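Local coordinates for CDA peptide synthetase I (Streptomyces coelicolor, PDB 5DU9), which forms a condensation domain, a two-lobed fold of the CoA-acyltransferase clan, at the start of a large modular peptide synthetase, at residues A[291-297]-A[309-313]; A[212-217]-A[339-345]; A[164-168]-A[303-307]; A[31-35]-A[386-390]. The protein carries 1 engineered substitution. All coordinates share one frame; numbering follows the deposited sequence.

Interaction 1 (A[291-297]-A[309-313]); sequences SVPVTGR and VSNRL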
loop_
_atom_site.group_PDB
_atom_site.type_symbol
_atom_site.label_atom_id
_atom_site.label_comp_id
_atom_site.label_asym_id
_atom_site.label_seq_id
_atom_site.Cartn_x
_atom_site.Cartn_y
_atom_site.Cartn_z
ATOM N N SER A 291 -8.173 -3.466 -9.925
ATOM C CA SER A 291 -7.102 -4.282 -9.373
ATOM C C SER A 291 -7.115 -4.177 -7.861
ATOM O O SER A 291 -7.284 -3.090 -7.304
ATOM C CB SER A 291 -5.743 -3.853 -9.935
ATOM O OG SER A 291 -5.689 -4.024 -11.347
ATOM N N VAL A 292 -6.943 -5.319 -7.206
ATOM C CA VAL A 292 -7.044 -5.410 -5.765
ATOM C C VAL A 292 -5.742 -5.952 -5.179
ATOM O O VAL A 292 -5.265 -7.001 -5.599
ATOM C CB VAL A 292 -8.224 -6.323 -5.358
ATOM C CG1 VAL A 292 -8.330 -6.432 -3.851
ATOM C CG2 VAL A 292 -9.525 -5.791 -5.946
ATOM N N PRO A 293 -5.150 -5.231 -4.216
ATOM C CA PRO A 293 -4.001 -5.818 -3.520
ATOM C C PRO A 293 -4.411 -6.827 -2.447
ATOM O O PRO A 293 -5.445 -6.660 -1.799
ATOM C CB PRO A 293 -3.306 -4.606 -2.888
ATOM C CG PRO A 293 -4.323 -3.515 -2.850
ATOM C CD PRO A 293 -5.511 -3.907 -3.679
ATOM N N VAL A 294 -3.608 -7.876 -2.293
ATOM C CA VAL A 294 -3.711 -8.775 -1.153
ATOM C C VAL A 294 -2.322 -8.865 -0.529
ATOM O O VAL A 294 -1.333 -8.568 -1.188
ATOM C CB VAL A 294 -4.239 -10.171 -1.558
ATOM C CG1 VAL A 294 -5.649 -10.046 -2.128
ATOM C CG2 VAL A 294 -3.314 -10.841 -2.566
ATOM N N THR A 295 -2.236 -9.245 0.738
ATOM C CA THR A 295 -0.960 -9.140 1.438
ATOM C C THR A 295 0.065 -10.170 0.983
ATOM O O THR A 295 1.264 -9.946 1.109
ATOM C CB THR A 295 -1.124 -9.292 2.955
ATOM O OG1 THR A 295 -1.571 -10.615 3.270
ATOM C CG2 THR A 295 -2.112 -8.267 3.493
ATOM N N GLY A 296 -0.406 -11.300 0.471
ATOM C CA GLY A 296 0.489 -12.380 0.093
ATOM C C GLY A 296 1.108 -13.078 1.295
ATOM O O GLY A 296 2.103 -13.796 1.168
ATOM N N ARG A 297 0.514 -12.865 2.467
ATOM C CA ARG A 297 1.005 -13.459 3.707
ATOM C C ARG A 297 0.134 -14.629 4.136
ATOM O O ARG A 297 -1.047 -14.462 4.436
ATOM C CB ARG A 297 1.066 -12.399 4.807
ATOM C CG ARG A 297 2.102 -11.343 4.506
ATOM C CD ARG A 297 1.957 -10.073 5.327
ATOM N NE ARG A 297 2.932 -9.104 4.844
ATOM C CZ ARG A 297 4.198 -9.046 5.244
ATOM N NH1 ARG A 297 4.645 -9.876 6.177
ATOM N NH2 ARG A 297 5.019 -8.152 4.713
ATOM N N VAL A 309 5.917 -8.684 0.104
ATOM C CA VAL A 309 5.333 -9.916 -0.432
ATOM C C VAL A 309 3.972 -9.693 -1.073
ATOM O O VAL A 309 3.365 -10.633 -1.571
ATOM C CB VAL A 309 5.169 -11.001 0.663
ATOM C CG1 VAL A 309 6.500 -11.649 0.969
ATOM C CG2 VAL A 309 4.544 -10.419 1.916
ATOM N N SER A 310 3.502 -8.449 -1.077
ATOM C CA SER A 310 2.160 -8.159 -1.555
ATOM C C SER A 310 1.951 -8.555 -3.017
ATOM O O SER A 310 2.888 -8.591 -3.824
ATOM C CB SER A 310 1.845 -6.676 -1.370
ATOM O OG SER A 310 2.800 -5.873 -2.025
ATOM N N ASN A 311 0.696 -8.856 -3.328
ATOM C CA ASN A 311 0.275 -9.302 -4.643
ATOM C C ASN A 311 -0.854 -8.392 -5.114
ATOM O O ASN A 311 -1.532 -7.778 -4.297
ATOM C CB ASN A 311 -0.175 -10.764 -4.575
ATOM C CG ASN A 311 -0.342 -11.407 -5.938
ATOM O OD1 ASN A 311 0.277 -11.005 -6.925
ATOM N ND2 ASN A 311 -1.175 -12.435 -5.994
ATOM N N ARG A 312 -1.028 -8.283 -6.422
ATOM C CA ARG A 312 -2.125 -7.504 -6.989
ATOM C C ARG A 312 -2.833 -8.335 -8.039
ATOM O O ARG A 312 -2.199 -8.838 -8.961
ATOM C CB ARG A 312 -1.609 -6.204 -7.593
ATOM C CG ARG A 312 -2.673 -5.409 -8.332
ATOM C CD ARG A 312 -2.256 -3.962 -8.505
ATOM N NE ARG A 312 -0.913 -3.849 -9.061
ATOM C CZ ARG A 312 -0.219 -2.718 -9.120
ATOM N NH1 ARG A 312 -0.739 -1.587 -8.656
ATOM N NH2 ARG A 312 0.999 -2.715 -9.641
ATOM N N LEU A 313 -4.148 -8.481 -7.896
ATOM C CA LEU A 313 -4.913 -9.332 -8.795
ATOM C C LEU A 313 -6.108 -8.601 -9.387
ATOM O O LEU A 313 -6.669 -7.710 -8.754
ATOM C CB LEU A 313 -5.373 -10.591 -8.067
ATOM C CG LEU A 313 -4.245 -11.592 -7.824
ATOM C CD1 LEU A 313 -4.652 -12.608 -6.774
ATOM C CD2 LEU A 313 -3.840 -12.288 -9.114
#

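Interaction 2 (A[212-217]-A[339-345]); sequences RDRAYW and LLAHSRF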
loop_
_atom_site.group_PDB
_atom_site.type_symbol
_atom_site.label_atom_id
_atom_site.label_comp_id
_atom_site.label_asym_id
_atom_site.label_seq_id
_atom_site.Cartn_x
_atom_site.Cartn_y
_atom_site.Cartn_z
ATOM N N ARG A 212 -3.622 -25.329 -10.844
ATOM C CA ARG A 212 -5.043 -25.019 -10.749
ATOM C C ARG A 212 -5.272 -23.511 -10.757
ATOM O O ARG A 212 -6.183 -23.017 -11.421
ATOM C CB ARG A 212 -5.653 -25.632 -9.486
ATOM C CG ARG A 212 -5.696 -27.152 -9.492
ATOM C CD ARG A 212 -6.601 -27.687 -8.393
ATOM N NE ARG A 212 -6.192 -27.232 -7.065
ATOM C CZ ARG A 212 -5.358 -27.889 -6.261
ATOM N NH1 ARG A 212 -4.824 -29.046 -6.633
ATOM N NH2 ARG A 212 -5.055 -27.383 -5.073
ATOM N N ASP A 213 -4.443 -22.786 -10.016
ATOM C CA ASP A 213 -4.551 -21.329 -9.961
ATOM C C ASP A 213 -4.283 -20.710 -11.330
ATOM O O ASP A 213 -4.989 -19.799 -11.762
ATOM C CB ASP A 213 -3.575 -20.740 -8.939
ATOM C CG ASP A 213 -3.988 -21.004 -7.500
ATOM O OD1 ASP A 213 -5.143 -21.420 -7.266
ATOM O OD2 ASP A 213 -3.151 -20.770 -6.597
ATOM N N ARG A 214 -3.244 -21.201 -11.996
ATOM C CA ARG A 214 -2.891 -20.727 -13.327
ATOM C C ARG A 214 -4.073 -20.884 -14.280
ATOM O O ARG A 214 -4.412 -19.972 -15.033
ATOM C CB ARG A 214 -1.679 -21.492 -13.858
ATOM C CG ARG A 214 -1.146 -20.989 -15.189
ATOM C CD ARG A 214 -0.041 -21.898 -15.703
ATOM N NE ARG A 214 0.354 -21.581 -17.072
ATOM C CZ ARG A 214 1.119 -22.362 -17.830
ATOM N NH1 ARG A 214 1.573 -23.515 -17.359
ATOM N NH2 ARG A 214 1.426 -21.991 -19.066
ATOM N N ALA A 215 -4.705 -22.050 -14.230
ATOM C CA ALA A 215 -5.849 -22.340 -15.082
ATOM C C ALA A 215 -7.026 -21.425 -14.759
ATOM O O ALA A 215 -7.713 -20.938 -15.661
ATOM C CB ALA A 215 -6.258 -23.795 -14.933
ATOM N N TYR A 216 -7.262 -21.199 -13.471
ATOM C CA TYR A 216 -8.352 -20.327 -13.044
ATOM C C TYR A 216 -8.199 -18.926 -13.619
ATOM O O TYR A 216 -9.130 -18.381 -14.211
ATOM C CB TYR A 216 -8.420 -20.235 -11.518
ATOM C CG TYR A 216 -9.383 -19.172 -11.028
ATOM C CD1 TYR A 216 -10.750 -19.409 -10.998
ATOM C CD2 TYR A 216 -8.924 -17.929 -10.604
ATOM C CE1 TYR A 216 -11.633 -18.441 -10.559
ATOM C CE2 TYR A 216 -9.800 -16.954 -10.158
ATOM C CZ TYR A 216 -11.153 -17.216 -10.138
ATOM O OH TYR A 216 -12.025 -16.253 -9.700
ATOM N N TRP A 217 -7.017 -18.350 -13.448
ATOM C CA TRP A 217 -6.801 -16.959 -13.825
ATOM C C TRP A 217 -6.742 -16.766 -15.335
ATOM O O TRP A 217 -7.296 -15.801 -15.859
ATOM C CB TRP A 217 -5.525 -16.430 -13.174
ATOM C CG TRP A 217 -5.727 -16.117 -11.733
ATOM C CD1 TRP A 217 -5.188 -16.769 -10.661
ATOM C CD2 TRP A 217 -6.555 -15.081 -11.199
ATOM N NE1 TRP A 217 -5.622 -16.194 -9.492
ATOM C CE2 TRP A 217 -6.463 -15.155 -9.795
ATOM C CE3 TRP A 217 -7.363 -14.093 -11.770
ATOM C CZ2 TRP A 217 -7.147 -14.284 -8.958
ATOM C CZ3 TRP A 217 -8.036 -13.222 -10.931
ATOM C CH2 TRP A 217 -7.928 -13.328 -9.546
ATOM N N LEU A 339 -11.205 -14.694 -6.349
ATOM C CA LEU A 339 -9.888 -14.079 -6.256
ATOM C C LEU A 339 -9.148 -14.588 -5.021
ATOM O O LEU A 339 -7.984 -14.990 -5.098
ATOM C CB LEU A 339 -10.016 -12.553 -6.221
ATOM C CG LEU A 339 -8.722 -11.736 -6.210
ATOM C CD1 LEU A 339 -8.959 -10.398 -6.903
ATOM C CD2 LEU A 339 -8.223 -11.507 -4.790
ATOM N N LEU A 340 -9.832 -14.585 -3.884
ATOM C CA LEU A 340 -9.209 -15.003 -2.632
ATOM C C LEU A 340 -8.855 -16.485 -2.646
ATOM O O LEU A 340 -7.843 -16.892 -2.076
ATOM C CB LEU A 340 -10.132 -14.699 -1.453
ATOM C CG LEU A 340 -10.327 -13.211 -1.152
ATOM C CD1 LEU A 340 -11.396 -13.040 -0.087
ATOM C CD2 LEU A 340 -9.029 -12.553 -0.717
ATOM N N ALA A 341 -9.685 -17.284 -3.306
ATOM C CA ALA A 341 -9.483 -18.728 -3.363
ATOM C C ALA A 341 -8.274 -19.109 -4.222
ATOM O O ALA A 341 -7.766 -20.229 -4.120
ATOM C CB ALA A 341 -10.736 -19.411 -3.892
ATOM N N HIS A 342 -7.820 -18.176 -5.056
ATOM C CA HIS A 342 -6.680 -18.407 -5.942
ATOM C C HIS A 342 -5.649 -17.283 -5.796
ATOM O O HIS A 342 -4.933 -16.956 -6.737
ATOM C CB HIS A 342 -7.151 -18.511 -7.395
ATOM C CG HIS A 342 -8.192 -19.565 -7.617
ATOM N ND1 HIS A 342 -9.541 -19.318 -7.475
ATOM C CD2 HIS A 342 -8.082 -20.869 -7.958
ATOM C CE1 HIS A 342 -10.216 -20.425 -7.729
ATOM N NE2 HIS A 342 -9.356 -21.380 -8.025
ATOM N N SER A 343 -5.565 -16.717 -4.597
ATOM C CA SER A 343 -4.790 -15.499 -4.364
ATOM C C SER A 343 -3.270 -15.675 -4.409
ATOM O O SER A 343 -2.543 -14.684 -4.483
ATOM C CB SER A 343 -5.176 -14.899 -3.007
ATOM O OG SER A 343 -4.769 -15.744 -1.939
ATOM N N ARG A 344 -2.776 -16.910 -4.361
ATOM C CA ARG A 344 -1.329 -17.115 -4.319
ATOM C C ARG A 344 -0.696 -16.976 -5.699
ATOM O O ARG A 344 0.516 -16.831 -5.817
ATOM C CB ARG A 344 -0.984 -18.479 -3.721
ATOM C CG ARG A 344 -1.389 -18.608 -2.264
ATOM C CD ARG A 344 -0.676 -19.750 -1.555
ATOM N NE ARG A 344 0.679 -19.374 -1.151
ATOM C CZ ARG A 344 1.383 -19.988 -0.202
ATOM N NH1 ARG A 344 0.865 -21.016 0.455
ATOM N NH2 ARG A 344 2.608 -19.567 0.097
ATOM N N PHE A 345 -1.509 -17.010 -6.748
ATOM C CA PHE A 345 -0.968 -16.839 -8.087
ATOM C C PHE A 345 -0.580 -15.381 -8.271
ATOM O O PHE A 345 -1.355 -14.487 -7.957
ATOM C CB PHE A 345 -1.967 -17.268 -9.156
ATOM C CG PHE A 345 -1.334 -17.548 -10.485
ATOM C CD1 PHE A 345 -0.650 -18.732 -10.702
ATOM C CD2 PHE A 345 -1.414 -16.627 -11.511
ATOM C CE1 PHE A 345 -0.058 -18.992 -11.920
ATOM C CE2 PHE A 345 -0.822 -16.882 -12.734
ATOM C CZ PHE A 345 -0.146 -18.065 -12.937
HETATM O O HOH W 1 -4.039 -19.630 -4.334
HETATM O O HOH W 2 -6.392 -22.334 -5.036
#

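Interaction 3 (A[164-168]-A[303-307]); sequences TSMAL and RITPG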
loop_
_atom_site.group_PDB
_atom_site.type_symbol
_atom_site.label_atom_id
_atom_site.label_comp_id
_atom_site.label_asym_id
_atom_site.label_seq_id
_atom_site.Cartn_x
_atom_site.Cartn_y
_atom_site.Cartn_z
ATOM N N THR A 164 1.668 -3.596 4.725
ATOM C CA THR A 164 1.554 -4.341 5.968
ATOM C C THR A 164 2.767 -4.089 6.857
ATOM O O THR A 164 2.641 -3.935 8.071
ATOM C CB THR A 164 1.417 -5.854 5.691
ATOM O OG1 THR A 164 0.193 -6.094 4.989
ATOM C CG2 THR A 164 1.421 -6.668 6.983
ATOM N N SER A 165 3.942 -4.040 6.239
ATOM C CA SER A 165 5.185 -3.934 6.992
ATOM C C SER A 165 5.411 -2.533 7.543
ATOM O O SER A 165 6.113 -2.367 8.533
ATOM C CB SER A 165 6.361 -4.352 6.118
ATOM O OG SER A 165 6.222 -5.710 5.731
ATOM N N MET A 166 4.824 -1.526 6.906
ATOM C CA MET A 166 4.869 -0.170 7.453
ATOM C C MET A 166 4.234 -0.165 8.841
ATOM O O MET A 166 4.777 0.406 9.790
ATOM C CB MET A 166 4.151 0.816 6.533
ATOM C CG MET A 166 4.870 1.056 5.217
ATOM S SD MET A 166 3.954 2.181 4.157
ATOM C CE MET A 166 5.038 2.266 2.727
ATOM N N ALA A 167 3.087 -0.824 8.954
ATOM C CA ALA A 167 2.385 -0.916 10.227
ATOM C C ALA A 167 3.206 -1.699 11.250
ATOM O O ALA A 167 3.270 -1.323 12.418
ATOM C CB ALA A 167 1.018 -1.562 10.034
ATOM N N LEU A 168 3.837 -2.787 10.813
ATOM C CA LEU A 168 4.675 -3.577 11.715
ATOM C C LEU A 168 5.819 -2.725 12.251
ATOM O O LEU A 168 6.158 -2.788 13.436
ATOM C CB LEU A 168 5.235 -4.813 11.011
ATOM C CG LEU A 168 4.256 -5.936 10.663
ATOM C CD1 LEU A 168 4.959 -6.982 9.812
ATOM C CD2 LEU A 168 3.674 -6.575 11.913
ATOM N N ARG A 303 2.758 -13.450 8.464
ATOM C CA ARG A 303 1.983 -12.282 8.869
ATOM C C ARG A 303 2.808 -11.253 9.644
ATOM O O ARG A 303 2.527 -10.056 9.571
ATOM C CB ARG A 303 0.775 -12.712 9.704
ATOM C CG ARG A 303 -0.403 -13.183 8.858
ATOM C CD ARG A 303 -1.689 -13.264 9.661
ATOM N NE ARG A 303 -1.651 -14.326 10.664
ATOM C CZ ARG A 303 -1.935 -15.602 10.418
ATOM N NH1 ARG A 303 -2.275 -15.995 9.197
ATOM N NH2 ARG A 303 -1.875 -16.493 11.399
ATOM N N ILE A 304 3.837 -11.709 10.353
ATOM C CA ILE A 304 4.636 -10.820 11.205
ATOM C C ILE A 304 6.082 -10.673 10.732
ATOM O O ILE A 304 6.961 -10.334 11.516
ATOM C CB ILE A 304 4.638 -11.309 12.670
ATOM C CG1 ILE A 304 5.205 -12.729 12.771
ATOM C CG2 ILE A 304 3.227 -11.254 13.237
ATOM C CD1 ILE A 304 5.553 -13.157 14.186
ATOM N N THR A 305 6.322 -10.909 9.445
ATOM C CA THR A 305 7.658 -10.752 8.874
ATOM C C THR A 305 7.732 -9.486 8.021
ATOM O O THR A 305 7.204 -9.461 6.915
ATOM C CB THR A 305 8.048 -11.970 8.014
ATOM O OG1 THR A 305 8.006 -13.156 8.819
ATOM C CG2 THR A 305 9.452 -11.812 7.445
ATOM N N PRO A 306 8.388 -8.428 8.532
ATOM C CA PRO A 306 8.520 -7.233 7.694
ATOM C C PRO A 306 9.233 -7.548 6.384
ATOM O O PRO A 306 10.225 -8.273 6.372
ATOM C CB PRO A 306 9.338 -6.277 8.565
ATOM C CG PRO A 306 9.069 -6.729 9.965
ATOM C CD PRO A 306 8.950 -8.220 9.878
ATOM N N GLY A 307 8.713 -7.018 5.286
ATOM C CA GLY A 307 9.251 -7.343 3.983
ATOM C C GLY A 307 8.354 -6.825 2.882
ATOM O O GLY A 307 7.580 -5.893 3.083
#

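Interaction 4 (A[31-35]-A[386-390]); sequences HYRTG and SSGPT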
loop_
_atom_site.group_PDB
_atom_site.type_symbol
_atom_site.label_atom_id
_atom_site.label_comp_id
_atom_site.label_asym_id
_atom_site.label_seq_id
_atom_site.Cartn_x
_atom_site.Cartn_y
_atom_site.Cartn_z
ATOM N N HIS A 31 11.183 5.346 -9.138
ATOM C CA HIS A 31 9.758 5.082 -9.302
ATOM C C HIS A 31 9.216 4.057 -8.317
ATOM O O HIS A 31 8.004 3.986 -8.122
ATOM C CB HIS A 31 9.470 4.630 -10.732
ATOM C CG HIS A 31 9.682 5.705 -11.748
ATOM N ND1 HIS A 31 9.045 6.925 -11.680
ATOM C CD2 HIS A 31 10.470 5.754 -12.848
ATOM C CE1 HIS A 31 9.424 7.676 -12.698
ATOM N NE2 HIS A 31 10.290 6.989 -13.421
ATOM N N TYR A 32 10.096 3.272 -7.700
ATOM C CA TYR A 32 9.662 2.309 -6.689
ATOM C C TYR A 32 10.001 2.787 -5.273
ATOM O O TYR A 32 10.011 1.997 -4.327
ATOM C CB TYR A 32 10.264 0.927 -6.990
ATOM C CG TYR A 32 9.496 0.243 -8.101
ATOM C CD1 TYR A 32 9.803 0.483 -9.437
ATOM C CD2 TYR A 32 8.433 -0.601 -7.818
ATOM C CE1 TYR A 32 9.084 -0.114 -10.455
ATOM C CE2 TYR A 32 7.709 -1.204 -8.831
ATOM C CZ TYR A 32 8.038 -0.961 -10.145
ATOM O OH TYR A 32 7.312 -1.559 -11.150
ATOM N N ARG A 33 10.245 4.089 -5.130
ATOM C CA ARG A 33 10.251 4.723 -3.812
ATOM C C ARG A 33 8.816 4.914 -3.345
ATOM O O ARG A 33 8.003 5.522 -4.048
ATOM C CB ARG A 33 10.951 6.085 -3.828
ATOM C CG ARG A 33 12.455 6.075 -4.096
ATOM C CD ARG A 33 13.267 5.498 -2.944
ATOM N NE ARG A 33 12.887 6.026 -1.630
ATOM C CZ ARG A 33 13.516 6.999 -0.972
ATOM N NH1 ARG A 33 14.585 7.605 -1.481
ATOM N NH2 ARG A 33 13.073 7.368 0.222
ATOM N N THR A 34 8.514 4.401 -2.158
ATOM C CA THR A 34 7.189 4.532 -1.570
ATOM C C THR A 34 7.316 5.132 -0.183
ATOM O O THR A 34 8.423 5.295 0.332
ATOM C CB THR A 34 6.477 3.174 -1.492
ATOM O OG1 THR A 34 7.308 2.243 -0.791
ATOM C CG2 THR A 34 6.207 2.642 -2.882
ATOM N N GLY A 35 6.192 5.472 0.428
ATOM C CA GLY A 35 6.258 6.056 1.749
ATOM C C GLY A 35 4.931 6.252 2.436
ATOM O O GLY A 35 3.861 6.180 1.828
ATOM N N SER A 386 2.913 7.667 -0.687
ATOM C CA SER A 386 2.911 7.082 -2.020
ATOM C C SER A 386 2.954 5.567 -1.891
ATOM O O SER A 386 3.882 5.022 -1.304
ATOM C CB SER A 386 4.092 7.587 -2.843
ATOM O OG SER A 386 4.069 7.030 -4.144
ATOM N N SER A 387 1.945 4.887 -2.430
ATOM C CA SER A 387 1.817 3.444 -2.240
ATOM C C SER A 387 2.582 2.629 -3.281
ATOM O O SER A 387 2.827 1.444 -3.078
ATOM C CB SER A 387 0.338 3.029 -2.255
ATOM O OG SER A 387 -0.189 2.980 -3.574
ATOM N N GLY A 388 2.972 3.261 -4.383
ATOM C CA GLY A 388 3.703 2.570 -5.430
ATOM C C GLY A 388 3.481 3.202 -6.788
ATOM O O GLY A 388 2.568 4.010 -6.953
ATOM N N PRO A 389 4.314 2.838 -7.774
ATOM C CA PRO A 389 4.161 3.398 -9.119
ATOM C C PRO A 389 2.931 2.844 -9.823
ATOM O O PRO A 389 2.438 1.785 -9.439
ATOM C CB PRO A 389 5.442 2.962 -9.830
ATOM C CG PRO A 389 5.831 1.710 -9.143
ATOM C CD PRO A 389 5.428 1.874 -7.705
ATOM N N THR A 390 2.458 3.551 -10.843
ATOM C CA THR A 390 1.253 3.141 -11.546
ATOM C C THR A 390 1.300 3.526 -13.019
ATOM O O THR A 390 1.907 4.530 -13.403
ATOM C CB THR A 390 -0.006 3.756 -10.887
ATOM O OG1 THR A 390 -1.187 3.291 -11.555
ATOM C CG2 THR A 390 0.043 5.271 -10.931
HETATM O O HOH W 3 5.829 5.223 -5.679
#

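Interaction 1 (A[291-297]-A[309-313])
V294 and N311 face one another as a hydrogen-bonded pair of a two-stranded antiparallel ribbon: V294 N gives to N311 O at 2.9 Å, and N311 N returns the bond to V294 O at 3.0 Å. V292 and L313 form the next such pair, V292 N lying 2.9 Å from L313 O. The non-hydrogen-bonded place between them suits P293, which has no N-H to offer. There its CA comes 3.2 Å from N311 O in a CA-H...O contact, and the CA atoms of P293 and R312 are only 4.3 Å apart.

Packing is firm where V294 and N311 lie side by side: CG2 of V294, set between its own backbone N and carbonyl carbon (the first torsion to CG1 is -62°), rests 3.7 Å from N311 CB. The N311 amide itself reaches on to F345 O and G347 N. On the other face S291 CB meets the bent chain of R312, CD at 3.8 Å, before that guanidinium bonds T363 and the side chain touches (2S)-2-amino-N-butyl-propanamide.

The loose side is the turn, where T295 is exposed and its OG1 accepts from R297 N in an ST turn. G296 takes a positive phi of 71° here. Beyond it V309 CG2 covers one face of the R297 guanidinium, 3.6 Å from NE of R297, while a salt bridge to D162 and bonds to A302 O and T305 O fix that group. Around this ribbon, P293 leans on strand 363-366, T295 and R297 on helix 163-182, and V309 on helix 194-205.

Interaction 2 (A[212-217]-A[339-345])
Y216 of helix 208-220 and H342, in the turn that follows helix 325-341, join the two elements through an offset aromatic stack, ring centroids 3.7 Å apart and planes 6° from parallel. Y216 CG stands anti to the backbone N (chi1 171°), which lays the phenol along the imidazole face and brings Y216 CB over that same ring. H342 ND1 is tied to G338 O, a bond that limits the ring's rotation, and D213 OD1 sits at the imidazole edge, 3.1 Å from H342 CD2.

H342 also begins a type I beta turn that ends at F345, and its carbonyl is the chief polar anchor: W217 NE1 gives H342 O a nearly straight bond of 2.9 Å, arriving in the indole plane but from above the carbonyl plane. The weak turn bond from F345 N shares that oxygen. Tryptophan suits the place because its remaining edge is apolar, with CH2 3.8 Å from L339 CG. F345 CB packs 3.6 Å from W217 CD1, and the phenyl offers a face to R214 CA, 4.0 Å from its centroid.

The D213 carboxylate is well supplied. One water links OD2 to R344 N, a second joins OD1 to A341 O, and Y204 OH adds a bond to OD2. R214, extended along the surface, forms a salt bridge with E353 of helix 347-354.

Interaction 3 (A[164-168]-A[303-307])
S165, in the first turn of helix 163-182, reaches across to G307 in the loop that leads from helix 300-303 to strand 311-318. Its CB points toward that loop and comes 3.6 Å from G307 O. OG, the next and last atom, stands anti to its carbonyl carbon (chi1 -62°) and is more closely engaged: it accepts from G307 N at 2.8 Å with an N-H...O angle of 161°, and lies 3.4 Å from P306 CA. The same hydroxyl bonds D162 OD1, probably as the donor, so a short side chain that can both give and take is well used here. The one-atom reach of serine beyond CB puts OG directly against the G307 backbone, where the glycine brings no side chain of its own.

L168, one turn further along the helix, supplies the apolar half. Its CD1 methyl sits in the bend of the loop, 3.9 Å from both R303 O and P306 N, and meets P306 CG at 4.1 Å. Leucine suits the spot because it carries a methyl far enough from the helix for CD1 alone to reach several backbone atoms of the curving chain, I304 C among them at 4.0 Å. The fixed ring of P306 gives that methyl a rigid partner.

D162 is the aspartate of the HHxxxDG motif of condensation domains, and G307 is also joined to it through the backbone. P306 also packs on F191, and T305, which points away from helix 163-182, touches T194 and M197 of helix 194-205; T164 meanwhile leans on T295 and R297.

Interaction 4 (A[31-35]-A[386-390])
G35 and S386 are bound through their backbones as an antiparallel hydrogen-bonded pair. G35 N gives to S386 O at 2.9 Å and S386 N to G35 O at 3.1 Å. These bonds carry the pairing of strand 33-40 with strand 379-384 a little past the end of the latter.

A second polar link runs through water. One molecule donates to R33 O at 2.7 Å, is hydrogen-bonded to S386 OG at 3.0 Å, and reaches H31 O only weakly. Serine suits this place, since its small hydroxyl, anti to the backbone N (chi1 -179°), can meet the water close to the main chain. Near it P389 CB makes a close carbon-to-carbonyl approach, 3.2 Å from H31 O.

Apolar packing takes over toward the other end. P389 CG lies over one face of the Y32 ring, 3.6 Å from its centroid and 16° off the normal, a CH-pi contact. The puckered proline ring stands at about a right angle to the tyrosine side chain and presses its CG on the ring face. T34 CG2 touches G388 CA at 3.6 Å. Glycine is at home at residue 388, whose phi of 153° suits few other residues.

Strands 373-374 and 379-384, from the later half of the chain, extend the sheet built round strand 33-40, a crossover between lobes that is a feature of condensation domains. The polar links rest on main-chain atoms, one water and the S386 hydroxyl, and the apolar one on the proline-tyrosine CH-pi contact, so S387, whose side chain points away from this contact, can bond E410 and touch (2S)-2-amino-N-butyl-propanamide.

Interaction 2 packs against strand 311-318 of interaction 1: N311 ND2 lies 2.8 Å from F345 O, a probable hydrogen bond, and L313 CD1 packs 3.7 Å from W217 CZ2. Interaction 3 also touches interaction 1, through R297 NH1, which meets T305 O at 2.7 Å, and D162 bonds both R297 and S165. Interaction 4 touches interaction 3 only by packing, M166 CE lying 4.0 Å from G35 C. Two of the four contacts line the pocket of (2S)-2-amino-N-butyl-propanamide: interaction 1 through R312 and interaction 4 through S387, their centres about 15 Å apart. Interaction 2 touches neither interaction 3 nor interaction 4, and the side chain of its F345 is about 12 Å from the bound ligand.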